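Local coordinates for Rx protein (Solanum tuberosum, PDB 4M70) that probably acts as an intracellular plant resistance protein that triggers defence against pathogens carrying a matching avirulence protein, here seen as its N-terminal coiled-coil domain, at residues A[63-68]-A[105-110]; A[67-72]-A[97-102]. All coordinates share one frame; numbering follows the deposited sequence.

Contact 1 of 2, residues A[63-68]-A[105-110]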
loop_
_atom_site.group_PDB
_atom_site.type_symbol
_atom_site.label_atom_id
_atom_site.label_comp_id
_atom_site.label_asym_id
_atom_site.label_seq_id
_atom_site.Cartn_x
_atom_site.Cartn_y
_atom_site.Cartn_z
ATOM N N VAL A 63 11.103 -2.318 -3.274
ATOM C CA VAL A 63 10.918 -3.757 -3.404
ATOM C C VAL A 63 10.426 -4.413 -2.118
ATOM O O VAL A 63 9.391 -5.103 -2.119
ATOM C CB VAL A 63 12.219 -4.443 -3.886
ATOM C CG1 VAL A 63 12.185 -5.947 -3.625
ATOM C CG2 VAL A 63 12.448 -4.157 -5.357
ATOM N N GLU A 64 11.146 -4.184 -1.022
ATOM C CA GLU A 64 10.758 -4.814 0.237
ATOM C C GLU A 64 9.398 -4.296 0.709
ATOM O O GLU A 64 8.558 -5.088 1.150
ATOM C CB GLU A 64 11.847 -4.698 1.308
ATOM C CG GLU A 64 11.529 -5.591 2.509
ATOM C CD GLU A 64 12.704 -5.813 3.449
ATOM O OE1 GLU A 64 13.788 -5.233 3.223
ATOM O OE2 GLU A 64 12.543 -6.613 4.400
ATOM N N VAL A 65 9.188 -2.979 0.642
ATOM C CA VAL A 65 7.892 -2.419 1.037
ATOM C C VAL A 65 6.733 -3.050 0.253
ATOM O O VAL A 65 5.716 -3.454 0.833
ATOM C CB VAL A 65 7.851 -0.877 0.881
ATOM C CG1 VAL A 65 6.421 -0.360 0.927
ATOM C CG2 VAL A 65 8.701 -0.206 1.951
ATOM N N ALA A 66 6.901 -3.157 -1.060
ATOM C CA ALA A 66 5.864 -3.710 -1.922
ATOM C C ALA A 66 5.569 -5.178 -1.604
ATOM O O ALA A 66 4.408 -5.588 -1.499
ATOM C CB ALA A 66 6.250 -3.546 -3.382
ATOM N N TYR A 67 6.624 -5.972 -1.466
ATOM C CA TYR A 67 6.447 -7.389 -1.185
ATOM C C TYR A 67 5.788 -7.616 0.190
ATOM O O TYR A 67 4.870 -8.444 0.331
ATOM C CB TYR A 67 7.782 -8.116 -1.347
ATOM C CG TYR A 67 8.178 -8.252 -2.808
ATOM C CD1 TYR A 67 7.210 -8.312 -3.804
ATOM C CD2 TYR A 67 9.512 -8.269 -3.196
ATOM C CE1 TYR A 67 7.556 -8.424 -5.139
ATOM C CE2 TYR A 67 9.867 -8.373 -4.533
ATOM C CZ TYR A 67 8.885 -8.445 -5.497
ATOM O OH TYR A 67 9.229 -8.551 -6.827
ATOM N N THR A 68 6.231 -6.852 1.188
ATOM C CA THR A 68 5.646 -6.907 2.533
ATOM C C THR A 68 4.149 -6.586 2.489
ATOM O O THR A 68 3.302 -7.301 3.071
ATOM C CB THR A 68 6.356 -5.919 3.485
ATOM O OG1 THR A 68 7.762 -6.202 3.514
ATOM C CG2 THR A 68 5.788 -6.014 4.895
ATOM N N GLU A 105 1.982 5.693 0.644
ATOM C CA GLU A 105 2.709 6.857 1.138
ATOM C C GLU A 105 4.215 6.613 1.044
ATOM O O GLU A 105 4.972 7.470 0.554
ATOM C CB GLU A 105 2.287 7.210 2.566
ATOM C CG GLU A 105 2.908 8.494 3.100
ATOM C CD GLU A 105 2.372 9.738 2.420
ATOM O OE1 GLU A 105 1.138 9.842 2.239
ATOM O OE2 GLU A 105 3.189 10.614 2.067
ATOM N N CYS A 106 4.645 5.431 1.490
ATOM C CA CYS A 106 6.065 5.090 1.412
ATOM C C CYS A 106 6.607 5.073 -0.021
ATOM O O CYS A 106 7.644 5.680 -0.310
ATOM C CB CYS A 106 6.337 3.747 2.088
ATOM S SG CYS A 106 6.235 3.805 3.882
ATOM N N ILE A 107 5.895 4.391 -0.915
ATOM C CA ILE A 107 6.312 4.291 -2.310
ATOM C C ILE A 107 6.288 5.645 -3.018
ATOM O O ILE A 107 7.182 5.946 -3.806
ATOM C CB ILE A 107 5.463 3.253 -3.086
ATOM C CG1 ILE A 107 5.701 1.851 -2.517
ATOM C CG2 ILE A 107 5.810 3.255 -4.566
ATOM C CD1 ILE A 107 4.885 0.769 -3.196
ATOM N N ASP A 108 5.284 6.466 -2.724
ATOM C CA ASP A 108 5.222 7.808 -3.298
ATOM C C ASP A 108 6.439 8.627 -2.870
ATOM O O ASP A 108 7.124 9.239 -3.708
ATOM C CB ASP A 108 3.927 8.518 -2.895
ATOM C CG ASP A 108 3.848 9.941 -3.424
ATOM O OD1 ASP A 108 3.610 10.121 -4.637
ATOM O OD2 ASP A 108 4.013 10.882 -2.621
ATOM N N SER A 109 6.727 8.602 -1.570
ATOM C CA SER A 109 7.888 9.309 -1.035
ATOM C C SER A 109 9.193 8.844 -1.688
ATOM O O SER A 109 10.016 9.662 -2.137
ATOM C CB SER A 109 7.951 9.124 0.483
ATOM O OG SER A 109 9.167 9.613 1.013
ATOM N N THR A 110 9.357 7.526 -1.776
ATOM C CA THR A 110 10.573 6.954 -2.337
ATOM C C THR A 110 10.726 7.290 -3.819
ATOM O O THR A 110 11.831 7.540 -4.286
ATOM C CB THR A 110 10.630 5.424 -2.143
ATOM O OG1 THR A 110 10.434 5.105 -0.758
ATOM C CG2 THR A 110 11.978 4.880 -2.600
#

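Contact 2 of 2, residues A[67-72]-A[97-102]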
loop_
_atom_site.group_PDB
_atom_site.type_symbol
_atom_site.label_atom_id
_atom_site.label_comp_id
_atom_site.label_asym_id
_atom_site.label_seq_id
_atom_site.Cartn_x
_atom_site.Cartn_y
_atom_site.Cartn_z
ATOM N N TYR A 67 6.624 -5.972 -1.466
ATOM C CA TYR A 67 6.447 -7.389 -1.185
ATOM C C TYR A 67 5.788 -7.616 0.190
ATOM O O TYR A 67 4.870 -8.444 0.331
ATOM C CB TYR A 67 7.782 -8.116 -1.347
ATOM C CG TYR A 67 8.178 -8.252 -2.808
ATOM C CD1 TYR A 67 7.210 -8.312 -3.804
ATOM C CD2 TYR A 67 9.512 -8.269 -3.196
ATOM C CE1 TYR A 67 7.556 -8.424 -5.139
ATOM C CE2 TYR A 67 9.867 -8.373 -4.533
ATOM C CZ TYR A 67 8.885 -8.445 -5.497
ATOM O OH TYR A 67 9.229 -8.551 -6.827
ATOM N N THR A 68 6.231 -6.852 1.188
ATOM C CA THR A 68 5.646 -6.907 2.533
ATOM C C THR A 68 4.149 -6.586 2.489
ATOM O O THR A 68 3.302 -7.301 3.071
ATOM C CB THR A 68 6.356 -5.919 3.485
ATOM O OG1 THR A 68 7.762 -6.202 3.514
ATOM C CG2 THR A 68 5.788 -6.014 4.895
ATOM N N THR A 69 3.830 -5.506 1.785
ATOM C CA THR A 69 2.446 -5.084 1.623
ATOM C C THR A 69 1.638 -6.195 0.967
ATOM O O THR A 69 0.484 -6.443 1.328
ATOM C CB THR A 69 2.349 -3.812 0.773
ATOM O OG1 THR A 69 3.171 -2.784 1.348
ATOM C CG2 THR A 69 0.905 -3.347 0.674
ATOM N N GLU A 70 2.259 -6.857 -0.004
ATOM C CA GLU A 70 1.629 -7.977 -0.694
ATOM C C GLU A 70 1.226 -9.051 0.287
ATOM O O GLU A 70 0.086 -9.531 0.270
ATOM C CB GLU A 70 2.594 -8.592 -1.693
ATOM C CG GLU A 70 2.288 -8.308 -3.127
ATOM C CD GLU A 70 3.089 -9.189 -4.038
ATOM O OE1 GLU A 70 4.057 -9.812 -3.556
ATOM O OE2 GLU A 70 2.743 -9.268 -5.229
ATOM N N ASP A 71 2.168 -9.411 1.152
ATOM C CA ASP A 71 1.910 -10.440 2.153
ATOM C C ASP A 71 0.741 -10.062 3.060
ATOM O O ASP A 71 -0.151 -10.882 3.331
ATOM C CB ASP A 71 3.165 -10.700 2.985
ATOM C CG ASP A 71 4.268 -11.371 2.187
ATOM O OD1 ASP A 71 3.970 -11.961 1.129
ATOM O OD2 ASP A 71 5.437 -11.288 2.613
ATOM N N MET A 72 0.731 -8.806 3.501
ATOM C CA MET A 72 -0.334 -8.319 4.384
ATOM C C MET A 72 -1.722 -8.290 3.729
ATOM O O MET A 72 -2.723 -8.679 4.343
ATOM C CB MET A 72 0.031 -6.943 4.938
ATOM C CG MET A 72 1.134 -6.992 6.001
ATOM S SD MET A 72 1.682 -5.340 6.491
ATOM C CE MET A 72 2.776 -5.718 7.861
ATOM N N PHE A 97 -7.201 -1.542 3.757
ATOM C CA PHE A 97 -7.166 -0.123 3.392
ATOM C C PHE A 97 -5.968 0.579 4.022
ATOM O O PHE A 97 -5.216 1.294 3.350
ATOM C CB PHE A 97 -8.434 0.599 3.832
ATOM C CG PHE A 97 -9.655 0.188 3.079
ATOM C CD1 PHE A 97 -9.792 0.469 1.729
ATOM C CD2 PHE A 97 -10.712 -0.407 3.748
ATOM C CE1 PHE A 97 -10.938 0.092 1.043
ATOM C CE2 PHE A 97 -11.862 -0.776 3.077
ATOM C CZ PHE A 97 -11.976 -0.527 1.722
ATOM N N PHE A 98 -5.794 0.348 5.318
ATOM C CA PHE A 98 -4.741 0.990 6.089
ATOM C C PHE A 98 -3.359 0.617 5.576
ATOM O O PHE A 98 -2.492 1.488 5.391
ATOM C CB PHE A 98 -4.878 0.632 7.567
ATOM C CG PHE A 98 -3.844 1.266 8.450
ATOM C CD1 PHE A 98 -2.703 0.567 8.812
ATOM C CD2 PHE A 98 -4.007 2.563 8.914
ATOM C CE1 PHE A 98 -1.744 1.146 9.625
ATOM C CE2 PHE A 98 -3.056 3.145 9.732
ATOM C CZ PHE A 98 -1.921 2.440 10.083
ATOM N N VAL A 99 -3.150 -0.679 5.346
ATOM C CA VAL A 99 -1.850 -1.118 4.859
ATOM C C VAL A 99 -1.569 -0.563 3.462
ATOM O O VAL A 99 -0.448 -0.126 3.181
ATOM C CB VAL A 99 -1.677 -2.664 4.910
ATOM C CG1 VAL A 99 -2.575 -3.357 3.906
ATOM C CG2 VAL A 99 -0.231 -3.042 4.669
ATOM N N LEU A 100 -2.589 -0.529 2.606
ATOM C CA LEU A 100 -2.378 -0.010 1.260
ATOM C C LEU A 100 -2.066 1.483 1.234
ATOM O O LEU A 100 -1.225 1.928 0.452
ATOM C CB LEU A 100 -3.566 -0.336 0.355
ATOM C CG LEU A 100 -3.590 -1.788 -0.119
ATOM C CD1 LEU A 100 -4.822 -2.079 -0.962
ATOM C CD2 LEU A 100 -2.314 -2.072 -0.891
ATOM N N GLU A 101 -2.730 2.256 2.087
ATOM C CA GLU A 101 -2.402 3.679 2.200
ATOM C C GLU A 101 -0.989 3.908 2.771
ATOM O O GLU A 101 -0.257 4.777 2.279
ATOM C CB GLU A 101 -3.475 4.431 2.987
ATOM C CG GLU A 101 -3.257 5.939 3.015
ATOM C CD GLU A 101 -3.350 6.625 1.667
ATOM O OE1 GLU A 101 -3.916 6.047 0.716
ATOM O OE2 GLU A 101 -2.813 7.747 1.560
ATOM N N GLN A 102 -0.614 3.160 3.813
ATOM C CA GLN A 102 0.746 3.277 4.360
ATOM C C GLN A 102 1.795 2.980 3.282
ATOM O O GLN A 102 2.781 3.722 3.098
ATOM C CB GLN A 102 0.947 2.332 5.546
ATOM C CG GLN A 102 0.129 2.653 6.783
ATOM C CD GLN A 102 0.856 3.567 7.752
ATOM O OE1 GLN A 102 0.715 4.790 7.701
ATOM N NE2 GLN A 102 1.650 2.975 8.637
#

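Contact 1 of 2, residues A[63-68]-A[105-110]
V65 lays its CG1 methyl across the gap between the helices, over the CG1 methylene of I107 and toward the CB of C106. The touch is loose and wholly apolar: V65 CG1 lies 4.2 Å from I107 CG1 and 4.3 Å from C106 CB. With V65 CG1 anti to its own backbone N (chi1 165°), it is this branch that reaches I107, and the two side chains pass flank to flank, pointing opposite ways. I107 starts out oblique to the partner helix, yet its extended outer chain (chi2 179°) leads CD1 in the direction of A66, whose CB is 4.5 Å from I107 CD1, at the margin of contact.

The two segments run antiparallel as parts of helix 56-81 and helix 86-119, two members of the four-helix bundle that forms this coiled-coil domain. The nearest CA atoms, of V65 and I107, are 7.7 Å apart, and 127 Å² is buried in total. Beyond the pair, I107 also packs on L35 and L38 of helix 29-42, whereas A66 touches A9 of helix 4-24. Aromatic side chains of another protein's chain pack on V65 and C106.

Each helix also ties down a threonine. T68 OG1 bonds E64 O at 2.7 Å from above the carbonyl plane, while T68 N donates to the same oxygen from the opposite face. T110 does likewise on its own helix, OG1 lying 2.9 Å from C106 O, above the carbonyl plane, with T110 N on the same oxygen; its side chain rests on L58, E61 and I62 of helix 56-81, continuing the seam.

Contact 2 of 2, residues A[67-72]-A[97-102]
T69 OG1 is hydrogen-bonded to V65 O, one turn back on its own helix, which settles the polar end of the side chain and leaves the methyl to make the contact. With chi1, measured to OG1, at -55°, OG1 lies beside the backbone N and CG2 is left anti to it, meeting L100 CD2 at 3.8 Å and, more loosely, V99 CG2 at 4.2 Å.

M72, one turn closer to the C-terminus, approaches the same V99 methyl. Its SD lies 3.5 Å from V99 CG2 and its CB 3.9 Å from it, so the methyl abuts the thioether chain near both root and sulfur before the chain leads off to the exposed side. A chi1 of 69° sets V99 CG1 between its N and carbonyl carbon and CG2 anti to N, where it meets M72.

This is antiparallel helix packing within the four-helix bundle of the coiled-coil domain, at 172° with axes 9.9 Å apart; T69 CA and V99 CA are nearest, at 6.7 Å. Aromatic side chains of another protein's chain pack on T69 and V99. Deeper in the bundle L100 continues to I17 of helix 4-24 and F31 of helix 29-42, and T69 to L13 of helix 4-24.

Contacts 1 and 2 are successive places along one antiparallel seam between helix 56-81 and helix 86-119, their centres 9 Å apart. V65 and T69 lie one turn apart on the first helix; on the second, V99 and L100 are followed seven residues later by C106 and I107, a heptad spacing that returns side chains to the same face. Contact 2 is the closer of the two, with 174 Å² buried against 127 Å² and its nearest CA atoms less far apart. The partner protein packs on residues of both helices at both places, so the seam also borders a protein-protein interface. The nucleotide-binding domain lies outside this construct.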